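Local coordinates for protein purine nucleosidase, (IunH-1) (Sulfolobus solfataricus, PDB 3T8J) that belongs to the nucleosidase family of alpha/beta proteins, forms an assembly of four chains and holds a sodium ion in the model, at residues Glu255-Val260 against Thr272-Phe277; Thr183-Asp188 against Glu290-Ile295; Glu43-Leu48 against Val89-Leu94. All blocks are in the same frame, centred on the assembly; numbering follows the deposited sequence.

How the interactions relate
The three contacts sit at two ends of one alpha/beta fold. Interaction 3 comes first along the chain, pinning the 89-94 loop to helix 40-53. The strand of 183-188 follows, then the hairpin of interaction 1, and 290-295 returns to close interaction 2 around it. Interactions 1 and 2 have centres about 12 Å apart and share the mixed sheet, strand 289-295 sitting between 182-185 and 251-261. They touch through Glu255 with Ile291 and Val259 with Ile291. Interaction 3 lies across the chain's centre, its centre about 39 Å from that of interaction 1 and about 31 Å from that of interaction 2. Interactions 1 and 2 thus build the sheet's antiparallel end, while interaction 3 joins a loop to a helix on the far side.

Interaction 1: residues Glu255-Val260 against Thr272-Phe277; sequences EKRFVV and TLVDRF
Two like-charged side chains, Arg257 and Arg276, pack against each other through the aliphatic part of one and the flat head of the other. Arg276 CG lies 3.5 Å above the Arg257 guanidinium plane, displaced toward its rim, while Glu255 CG covers the centre of the other face. The two guanidinium planes stand 85° apart, and the charged atoms stay out of contact, each group with its own partners: Arg276 NH2 forms a salt bridge with Asp278 and NH1 bonds to Pro159 O of the second subunit, whereas Arg257 NH1 makes a weak bond to Tyr293 OH. One water joins the pair, accepting from Arg257 NE at 2.9 Å and donating to Arg276 O at 2.7 Å. Behind this, strands 251-261 and 272-275 form a beta hairpin at the edge of the chain's mixed sheet. Val260 and Leu273 make a hydrogen-bonded antiparallel pair, its two bonds nearly straight. Phe258 and Asp275 make another, less even one: Asp275 N to Phe258 O is 2.8 Å, but Phe258 N to Asp275 O is weak at 3.3 Å. Between them the non-hydrogen-bonded pair Val259 and Val274 turns its methyls to the opposite face, against Ile291. Where the second strand ends, Asp275 OD1 accepts from Phe277 N at 2.9 Å, an Asx turn, while OD2 is held by Ser282 OG and Trp283 N. Beyond the turn the Phe277 ring lies with Asp275 O 3.8 Å above its centre. The rim atom CE2 meets Lys256 O at 3.5 Å, near the ring plane, and CE1 touches Phe258 CB.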
loop_
_atom_site.group_PDB
_atom_site.type_symbol
_atom_site.label_atom_id
_atom_site.label_comp_id
_atom_site.label_asym_id
_atom_site.label_seq_id
_atom_site.Cartn_x
_atom_site.Cartn_y
_atom_site.Cartn_z
ATOM N N GLU A 255 11.361 -9.044 26.560
ATOM C CA GLU A 255 12.309 -8.253 25.763
ATOM C C GLU A 255 11.694 -6.909 25.433
ATOM O O GLU A 255 10.541 -6.840 25.025
ATOM C CB GLU A 255 12.602 -8.933 24.418
ATOM C CG GLU A 255 12.996 -10.413 24.494
ATOM C CD GLU A 255 14.371 -10.662 25.079
ATOM O OE1 GLU A 255 15.176 -9.704 25.256
ATOM O OE2 GLU A 255 14.666 -11.848 25.369
ATOM N N LYS A 256 12.452 -5.833 25.554
ATOM C CA LYS A 256 11.971 -4.541 25.099
ATOM C C LYS A 256 12.360 -4.368 23.634
ATOM O O LYS A 256 13.547 -4.401 23.283
ATOM C CB LYS A 256 12.567 -3.418 25.948
ATOM C CG LYS A 256 12.015 -3.395 27.364
ATOM C CD LYS A 256 12.469 -2.150 28.142
ATOM C CE LYS A 256 11.791 -2.072 29.501
ATOM N NZ LYS A 256 12.259 -0.881 30.299
ATOM N N ARG A 257 11.358 -4.169 22.781
ATOM C CA ARG A 257 11.569 -4.124 21.338
ATOM C C ARG A 257 10.766 -3.009 20.690
ATOM O O ARG A 257 9.956 -2.366 21.368
ATOM C CB ARG A 257 11.255 -5.512 20.756
ATOM C CG ARG A 257 12.476 -6.430 20.978
ATOM C CD ARG A 257 12.292 -7.864 20.628
ATOM N NE ARG A 257 13.501 -8.625 20.899
ATOM C CZ ARG A 257 13.619 -9.951 20.760
ATOM N NH1 ARG A 257 12.593 -10.694 20.354
ATOM N NH2 ARG A 257 14.784 -10.534 21.011
ATOM N N PHE A 258 10.994 -2.767 19.396
ATOM C CA PHE A 258 10.277 -1.755 18.644
ATOM C C PHE A 258 9.211 -2.447 17.772
ATOM O O PHE A 258 9.557 -3.255 16.887
ATOM C CB PHE A 258 11.223 -0.907 17.773
ATOM C CG PHE A 258 10.510 0.092 16.897
ATOM C CD1 PHE A 258 9.801 1.137 17.453
ATOM C CD2 PHE A 258 10.587 0.002 15.514
ATOM C CE1 PHE A 258 9.146 2.055 16.653
ATOM C CE2 PHE A 258 9.941 0.914 14.713
ATOM C CZ PHE A 258 9.214 1.931 15.277
ATOM N N VAL A 259 7.947 -2.148 18.065
ATOM C CA VAL A 259 6.784 -2.790 17.394
ATOM C C VAL A 259 6.133 -1.787 16.443
ATOM O O VAL A 259 5.781 -0.673 16.856
ATOM C CB VAL A 259 5.743 -3.234 18.408
ATOM C CG1 VAL A 259 4.548 -3.905 17.666
ATOM C CG2 VAL A 259 6.340 -4.202 19.452
ATOM N N VAL A 260 5.969 -2.195 15.169
ATOM C CA VAL A 260 5.257 -1.416 14.171
ATOM C C VAL A 260 3.927 -2.132 13.894
ATOM O O VAL A 260 3.947 -3.354 13.780
ATOM C CB VAL A 260 6.026 -1.309 12.878
ATOM C CG1 VAL A 260 5.216 -0.564 11.815
ATOM C CG2 VAL A 260 7.351 -0.523 13.128
ATOM N N THR A 272 1.747 -7.241 13.833
ATOM C CA THR A 272 2.725 -6.593 14.750
ATOM C C THR A 272 4.130 -6.998 14.287
ATOM O O THR A 272 4.549 -8.160 14.438
ATOM C CB THR A 272 2.489 -7.030 16.201
ATOM O OG1 THR A 272 2.483 -8.464 16.271
ATOM C CG2 THR A 272 1.160 -6.489 16.751
ATOM N N LEU A 273 4.848 -6.030 13.707
ATOM C CA LEU A 273 6.176 -6.240 13.100
ATOM C C LEU A 273 7.229 -5.787 14.117
ATOM O O LEU A 273 7.252 -4.622 14.467
ATOM C CB LEU A 273 6.269 -5.428 11.815
ATOM C CG LEU A 273 5.081 -5.705 10.854
ATOM C CD1 LEU A 273 4.926 -4.591 9.838
ATOM C CD2 LEU A 273 5.132 -7.114 10.227
ATOM N N VAL A 274 8.062 -6.733 14.543
ATOM C CA VAL A 274 8.937 -6.503 15.709
ATOM C C VAL A 274 10.421 -6.424 15.314
ATOM O O VAL A 274 10.987 -7.383 14.775
ATOM C CB VAL A 274 8.735 -7.588 16.752
ATOM C CG1 VAL A 274 9.633 -7.343 17.963
ATOM C CG2 VAL A 274 7.250 -7.649 17.212
ATOM N N ASP A 275 11.035 -5.259 15.560
ATOM C CA ASP A 275 12.470 -5.054 15.385
ATOM C C ASP A 275 13.156 -5.498 16.673
ATOM O O ASP A 275 12.892 -4.936 17.749
ATOM C CB ASP A 275 12.729 -3.583 15.048
ATOM C CG ASP A 275 14.171 -3.302 14.608
ATOM O OD1 ASP A 275 15.042 -4.171 14.781
ATOM O OD2 ASP A 275 14.375 -2.227 13.981
ATOM N N ARG A 276 14.038 -6.490 16.549
ATOM C CA ARG A 276 14.799 -7.069 17.656
ATOM C C ARG A 276 16.214 -6.469 17.732
ATOM O O ARG A 276 17.031 -6.886 18.585
ATOM C CB ARG A 276 14.904 -8.596 17.487
ATOM C CG ARG A 276 13.600 -9.329 17.111
ATOM C CD ARG A 276 13.872 -10.798 16.745
ATOM N NE ARG A 276 14.725 -10.879 15.566
ATOM C CZ ARG A 276 14.314 -10.728 14.309
ATOM N NH1 ARG A 276 13.029 -10.561 14.030
ATOM N NH2 ARG A 276 15.231 -10.747 13.336
ATOM N N PHE A 277 16.525 -5.530 16.823
ATOM C CA PHE A 277 17.842 -4.864 16.733
ATOM C C PHE A 277 18.976 -5.833 16.346
ATOM O O PHE A 277 20.148 -5.578 16.650
ATOM C CB PHE A 277 18.166 -4.115 18.055
ATOM C CG PHE A 277 16.955 -3.446 18.699
ATOM C CD1 PHE A 277 16.225 -2.481 18.014
ATOM C CD2 PHE A 277 16.539 -3.792 19.973
ATOM C CE1 PHE A 277 15.138 -1.847 18.587
ATOM C CE2 PHE A 277 15.432 -3.161 20.554
ATOM C CZ PHE A 277 14.735 -2.188 19.857
HETATM O O HOH W 1 16.149 -7.484 21.050
#

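Interaction 2: residues Thr183-Asp188 against Glu290-Ile295; sequences TMIPWD and EIVYEI
Thr183 and Glu290 lie side by side and point the same way from neighbouring parallel strands, joined at their polar ends. Thr183 OG1 donates to Glu290 OE1 at 2.8 Å, meeting the carboxylate on its anti side and 21° out of its plane. Glu290 reaches this point with CG anti to the backbone N (chi1 -178°) and an extended chain beyond it. The same oxygen forms a salt bridge with Arg254, and Thr183 OG1 is also bonded to Lys143 NZ, so the pair sits within a polar cluster. On the other face Met184 and Ile291 also run alongside each other, SD against CG1 at 4.2 Å. Back on the Thr183 side, Ile185 and Val292 also lie side by side, CD1 meeting CG2 at 3.9 Å; Thr183 CG2 touches the same methyl, and helix 237-246 packs on Ile185. Pro186 breaks the pattern, crossing Ile291 at about a right angle with its CG against Ile291 CG2. Its CD comes within 3.2 Å of Val292 O, a buried carbonyl with no hydrogen-bonding partner in the model. The backbones are tied by Met184 N to Glu290 O at 2.8 Å and Val292 N to Met184 O at 3.0 Å. Pro186 then takes the N-cap position of helix 187-190. This is a parallel strand pair of an alpha/beta sheet, at the border where the parallel strands give way to the antiparallel hairpin.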
loop_
_atom_site.group_PDB
_atom_site.type_symbol
_atom_site.label_atom_id
_atom_site.label_comp_id
_atom_site.label_asym_id
_atom_site.label_seq_id
_atom_site.Cartn_x
_atom_site.Cartn_y
_atom_site.Cartn_z
ATOM N N THR A 183 3.296 -3.285 28.337
ATOM C CA THR A 183 3.760 -4.661 28.351
ATOM C C THR A 183 2.723 -5.458 27.542
ATOM O O THR A 183 1.542 -5.350 27.809
ATOM C CB THR A 183 3.946 -5.225 29.781
ATOM O OG1 THR A 183 5.061 -4.552 30.404
ATOM C CG2 THR A 183 4.231 -6.720 29.730
ATOM N N MET A 184 3.211 -6.192 26.545
ATOM C CA MET A 184 2.374 -6.854 25.522
ATOM C C MET A 184 2.535 -8.370 25.618
ATOM O O MET A 184 3.644 -8.892 25.658
ATOM C CB MET A 184 2.841 -6.353 24.148
ATOM C CG MET A 184 2.275 -6.958 22.988
ATOM S SD MET A 184 3.264 -6.262 21.598
ATOM C CE MET A 184 1.860 -6.072 20.706
ATOM N N ILE A 185 1.399 -9.074 25.615
ATOM C CA ILE A 185 1.329 -10.525 25.648
ATOM C C ILE A 185 0.756 -10.994 24.293
ATOM O O ILE A 185 -0.433 -10.805 24.028
ATOM C CB ILE A 185 0.417 -11.011 26.813
ATOM C CG1 ILE A 185 1.051 -10.802 28.215
ATOM C CG2 ILE A 185 0.145 -12.514 26.725
ATOM C CD1 ILE A 185 1.414 -9.358 28.612
ATOM N N PRO A 186 1.582 -11.622 23.441
ATOM C CA PRO A 186 1.119 -12.029 22.095
ATOM C C PRO A 186 0.344 -13.349 22.051
ATOM O O PRO A 186 0.598 -14.254 22.853
ATOM C CB PRO A 186 2.427 -12.177 21.291
ATOM C CG PRO A 186 3.508 -11.675 22.174
ATOM C CD PRO A 186 3.048 -11.764 23.561
ATOM N N TRP A 187 -0.546 -13.450 21.067
ATOM C CA TRP A 187 -1.270 -14.681 20.798
ATOM C C TRP A 187 -0.349 -15.877 20.597
ATOM O O TRP A 187 -0.623 -16.978 21.119
ATOM C CB TRP A 187 -2.104 -14.500 19.536
ATOM C CG TRP A 187 -2.818 -15.770 19.083
ATOM C CD1 TRP A 187 -2.470 -16.594 18.043
ATOM C CD2 TRP A 187 -3.972 -16.340 19.682
ATOM N NE1 TRP A 187 -3.348 -17.661 17.965
ATOM C CE2 TRP A 187 -4.284 -17.515 18.956
ATOM C CE3 TRP A 187 -4.794 -15.965 20.750
ATOM C CZ2 TRP A 187 -5.389 -18.325 19.274
ATOM C CZ3 TRP A 187 -5.886 -16.782 21.058
ATOM C CH2 TRP A 187 -6.168 -17.927 20.317
ATOM N N ASP A 188 0.719 -15.703 19.819
ATOM C CA ASP A 188 1.578 -16.830 19.468
ATOM C C ASP A 188 2.606 -17.195 20.536
ATOM O O ASP A 188 3.445 -18.083 20.327
ATOM C CB ASP A 188 2.164 -16.713 18.054
ATOM C CG ASP A 188 2.824 -15.386 17.765
ATOM O OD1 ASP A 188 2.995 -14.539 18.690
ATOM O OD2 ASP A 188 3.195 -15.200 16.561
ATOM N N GLU A 290 7.405 -3.710 25.985
ATOM C CA GLU A 290 8.028 -4.857 26.601
ATOM C C GLU A 290 7.174 -6.047 26.233
ATOM O O GLU A 290 5.991 -6.068 26.574
ATOM C CB GLU A 290 8.082 -4.709 28.100
ATOM C CG GLU A 290 8.761 -5.832 28.798
ATOM C CD GLU A 290 8.768 -5.610 30.302
ATOM O OE1 GLU A 290 7.655 -5.507 30.897
ATOM O OE2 GLU A 290 9.873 -5.540 30.858
ATOM N N ILE A 291 7.764 -7.014 25.566
ATOM C CA ILE A 291 7.014 -8.166 25.058
ATOM C C ILE A 291 7.310 -9.399 25.915
ATOM O O ILE A 291 8.461 -9.710 26.205
ATOM C CB ILE A 291 7.370 -8.451 23.575
ATOM C CG1 ILE A 291 7.199 -7.182 22.732
ATOM C CG2 ILE A 291 6.581 -9.674 23.056
ATOM C CD1 ILE A 291 7.531 -7.371 21.203
ATOM N N VAL A 292 6.253 -10.119 26.318
ATOM C CA VAL A 292 6.395 -11.368 27.063
ATOM C C VAL A 292 6.532 -12.527 26.080
ATOM O O VAL A 292 5.668 -12.722 25.217
ATOM C CB VAL A 292 5.185 -11.599 27.993
ATOM C CG1 VAL A 292 5.246 -12.986 28.655
ATOM C CG2 VAL A 292 5.106 -10.464 29.040
ATOM N N TYR A 293 7.620 -13.285 26.193
ATOM C CA TYR A 293 7.903 -14.396 25.283
ATOM C C TYR A 293 7.716 -15.777 25.918
ATOM O O TYR A 293 7.582 -16.760 25.191
ATOM C CB TYR A 293 9.326 -14.263 24.697
ATOM C CG TYR A 293 9.427 -13.270 23.550
ATOM C CD1 TYR A 293 9.758 -11.925 23.747
ATOM C CD2 TYR A 293 9.159 -13.672 22.247
ATOM C CE1 TYR A 293 9.842 -11.036 22.655
ATOM C CE2 TYR A 293 9.239 -12.788 21.165
ATOM C CZ TYR A 293 9.562 -11.461 21.381
ATOM O OH TYR A 293 9.623 -10.604 20.277
ATOM N N GLU A 294 7.715 -15.864 27.252
ATOM C CA GLU A 294 7.523 -17.128 27.977
ATOM C C GLU A 294 6.826 -16.880 29.327
ATOM O O GLU A 294 6.966 -15.790 29.911
ATOM C CB GLU A 294 8.877 -17.834 28.227
ATOM C CG GLU A 294 9.717 -18.169 26.979
ATOM C CD GLU A 294 11.069 -18.808 27.316
ATOM O OE1 GLU A 294 11.189 -19.503 28.354
ATOM O OE2 GLU A 294 12.017 -18.603 26.527
ATOM N N ILE A 295 6.085 -17.886 29.801
ATOM C CA ILE A 295 5.450 -17.871 31.125
ATOM C C ILE A 295 5.748 -19.178 31.880
ATOM O O ILE A 295 6.205 -20.163 31.298
ATOM C CB ILE A 295 3.901 -17.632 31.086
ATOM C CG1 ILE A 295 3.135 -18.890 30.677
ATOM C CG2 ILE A 295 3.533 -16.464 30.147
ATOM C CD1 ILE A 295 1.677 -18.826 30.981
#

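Interaction 3: residues Glu43-Leu48 against Val89-Leu94; sequences EVKNAL and VEPKRL
Lys45 on helix 40-53 reaches out to Glu90 in a salt bridge. Glu90 OE2 receives Lys45 NZ on its syn lone pair at 2.8 Å, and NZ makes a weaker bond to OE1 at 3.1 Å, so one ammonium group straddles both oxygens. Lys45 CG, anti to the carbonyl carbon (chi1 -60°), passes beside Glu90 OE1 at 3.4 Å, and the bend at chi4 (71°) turns NZ onto the carboxylate. Pro91 follows: its ring crosses the Lys45 chain at about a right angle, CD against CD, and its CG rests on Leu48 CB at 3.8 Å. Leu48 also meets Leu94: CD2 touches Leu94 CB at 3.8 Å, while Leu94 CD1 lies against Leu48 O. The loop therefore lies on a helix face made by Lys45 and Leu48, with Asn46 at its flank, where OD1 touches Val89 CG2 at 3.4 Å. A water near Asn46 OD1 accepts from Val89 N at 2.9 Å and lies between loop and helix.

Further out, Gln42 NE2 bonds to both Asn46 OD1 and Val89 O, and Asn46 ND2 donates to Thr10 O and Gly82 O, so the amide is fixed at both ends. At the other end of the loop, the Glu52 carboxylate accepts from the backbone N atoms of Lys92, Arg93 and Leu94. Glu43, on the same helix, packs against Asp9, a ligand of the sodium ion. The polar chemistry is thus split: the Lys45-Glu90 pair lies toward solvent, where its charges would be partly screened and its attraction probably modest. The buried Asn46 amide is satisfied mainly by residues other than the loop, and the firmer polar hold on 89-94 probably comes from Gln42 and Glu52, which grip its backbone.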
loop_
_atom_site.group_PDB
_atom_site.type_symbol
_atom_site.label_atom_id
_atom_site.label_comp_id
_atom_site.label_asym_id
_atom_site.label_seq_id
_atom_site.Cartn_x
_atom_site.Cartn_y
_atom_site.Cartn_z
ATOM N N GLU A 43 -22.268 -7.670 24.333
ATOM C CA GLU A 43 -21.042 -7.468 25.140
ATOM C C GLU A 43 -21.303 -6.602 26.359
ATOM O O GLU A 43 -20.774 -6.879 27.449
ATOM C CB GLU A 43 -19.927 -6.861 24.275
ATOM C CG GLU A 43 -19.411 -7.752 23.184
ATOM C CD GLU A 43 -18.322 -7.094 22.356
ATOM O OE1 GLU A 43 -18.242 -5.834 22.387
ATOM O OE2 GLU A 43 -17.552 -7.823 21.702
ATOM N N VAL A 44 -22.102 -5.545 26.197
ATOM C CA VAL A 44 -22.485 -4.686 27.322
ATOM C C VAL A 44 -23.282 -5.471 28.371
ATOM O O VAL A 44 -23.021 -5.437 29.573
ATOM C CB VAL A 44 -23.264 -3.440 26.845
ATOM C CG1 VAL A 44 -23.709 -2.577 28.016
ATOM C CG2 VAL A 44 -22.492 -2.627 25.810
ATOM N N LYS A 45 -24.277 -6.236 27.906
ATOM C CA LYS A 45 -25.075 -7.042 28.805
ATOM C C LYS A 45 -24.269 -8.130 29.519
ATOM O O LYS A 45 -24.487 -8.393 30.698
ATOM C CB LYS A 45 -26.281 -7.655 28.062
ATOM C CG LYS A 45 -27.248 -6.621 27.429
ATOM C CD LYS A 45 -27.846 -5.632 28.392
ATOM C CE LYS A 45 -28.865 -4.682 27.711
ATOM N NZ LYS A 45 -30.162 -5.351 27.305
ATOM N N ASN A 46 -23.291 -8.702 28.822
ATOM C CA ASN A 46 -22.417 -9.715 29.418
ATOM C C ASN A 46 -21.651 -9.145 30.611
ATOM O O ASN A 46 -21.535 -9.796 31.654
ATOM C CB ASN A 46 -21.393 -10.253 28.406
ATOM C CG ASN A 46 -21.971 -11.247 27.404
ATOM O OD1 ASN A 46 -23.114 -11.724 27.518
ATOM N ND2 ASN A 46 -21.143 -11.607 26.422
ATOM N N ALA A 47 -21.143 -7.933 30.456
ATOM C CA ALA A 47 -20.374 -7.332 31.537
ATOM C C ALA A 47 -21.230 -7.011 32.774
ATOM O O ALA A 47 -20.839 -7.268 33.909
ATOM C CB ALA A 47 -19.644 -6.063 31.020
ATOM N N LEU A 48 -22.410 -6.445 32.545
ATOM C CA LEU A 48 -23.358 -6.137 33.605
ATOM C C LEU A 48 -23.795 -7.394 34.356
ATOM O O LEU A 48 -23.792 -7.439 35.574
ATOM C CB LEU A 48 -24.574 -5.413 33.029
ATOM C CG LEU A 48 -24.318 -3.994 32.487
ATOM C CD1 LEU A 48 -25.434 -3.617 31.510
ATOM C CD2 LEU A 48 -24.189 -2.961 33.606
ATOM N N VAL A 89 -27.105 -13.887 28.017
ATOM C CA VAL A 89 -27.515 -13.471 29.346
ATOM C C VAL A 89 -28.041 -12.043 29.373
ATOM O O VAL A 89 -27.828 -11.278 28.437
ATOM C CB VAL A 89 -26.338 -13.554 30.389
ATOM C CG1 VAL A 89 -25.784 -14.974 30.505
ATOM C CG2 VAL A 89 -25.203 -12.548 30.050
ATOM N N GLU A 90 -28.715 -11.703 30.461
ATOM C CA GLU A 90 -29.308 -10.383 30.644
ATOM C C GLU A 90 -29.200 -10.056 32.137
ATOM O O GLU A 90 -29.645 -10.846 32.975
ATOM C CB GLU A 90 -30.789 -10.386 30.172
ATOM C CG GLU A 90 -31.534 -9.030 30.216
ATOM C CD GLU A 90 -30.993 -7.961 29.265
ATOM O OE1 GLU A 90 -30.098 -8.254 28.441
ATOM O OE2 GLU A 90 -31.485 -6.804 29.357
ATOM N N PRO A 91 -28.625 -8.897 32.480
ATOM C CA PRO A 91 -28.666 -8.490 33.890
ATOM C C PRO A 91 -30.083 -8.273 34.387
ATOM O O PRO A 91 -30.986 -7.877 33.616
ATOM C CB PRO A 91 -27.907 -7.159 33.894
ATOM C CG PRO A 91 -28.117 -6.624 32.505
ATOM C CD PRO A 91 -28.082 -7.842 31.612
ATOM N N LYS A 92 -30.278 -8.537 35.676
ATOM C CA LYS A 92 -31.566 -8.326 36.310
ATOM C C LYS A 92 -31.798 -6.909 36.782
ATOM O O LYS A 92 -32.941 -6.460 36.847
ATOM C CB LYS A 92 -31.723 -9.293 37.482
ATOM C CG LYS A 92 -31.823 -10.750 37.061
ATOM C CD LYS A 92 -32.088 -11.632 38.273
ATOM C CE LYS A 92 -32.031 -13.110 37.922
ATOM N NZ LYS A 92 -32.998 -13.437 36.833
ATOM N N ARG A 93 -30.725 -6.223 37.192
ATOM C CA ARG A 93 -30.835 -4.928 37.833
ATOM C C ARG A 93 -29.890 -3.859 37.261
ATOM O O ARG A 93 -30.299 -2.711 37.092
ATOM C CB ARG A 93 -30.540 -5.077 39.329
ATOM C CG ARG A 93 -31.487 -5.972 40.079
ATOM C CD ARG A 93 -30.929 -6.297 41.470
ATOM N NE ARG A 93 -29.708 -7.099 41.340
ATOM C CZ ARG A 93 -29.678 -8.413 41.108
ATOM N NH1 ARG A 93 -30.811 -9.115 40.992
ATOM N NH2 ARG A 93 -28.504 -9.029 40.985
ATOM N N LEU A 94 -28.634 -4.206 36.995
ATOM C CA LEU A 94 -27.664 -3.192 36.603
ATOM C C LEU A 94 -27.926 -2.668 35.202
ATOM O O LEU A 94 -28.367 -3.427 34.329
ATOM C CB LEU A 94 -26.232 -3.746 36.680
ATOM C CG LEU A 94 -25.743 -4.176 38.073
ATOM C CD1 LEU A 94 -24.304 -4.710 37.948
ATOM C CD2 LEU A 94 -25.799 -3.033 39.099
HETATM O O HOH W 2 -24.338 -14.300 27.154
#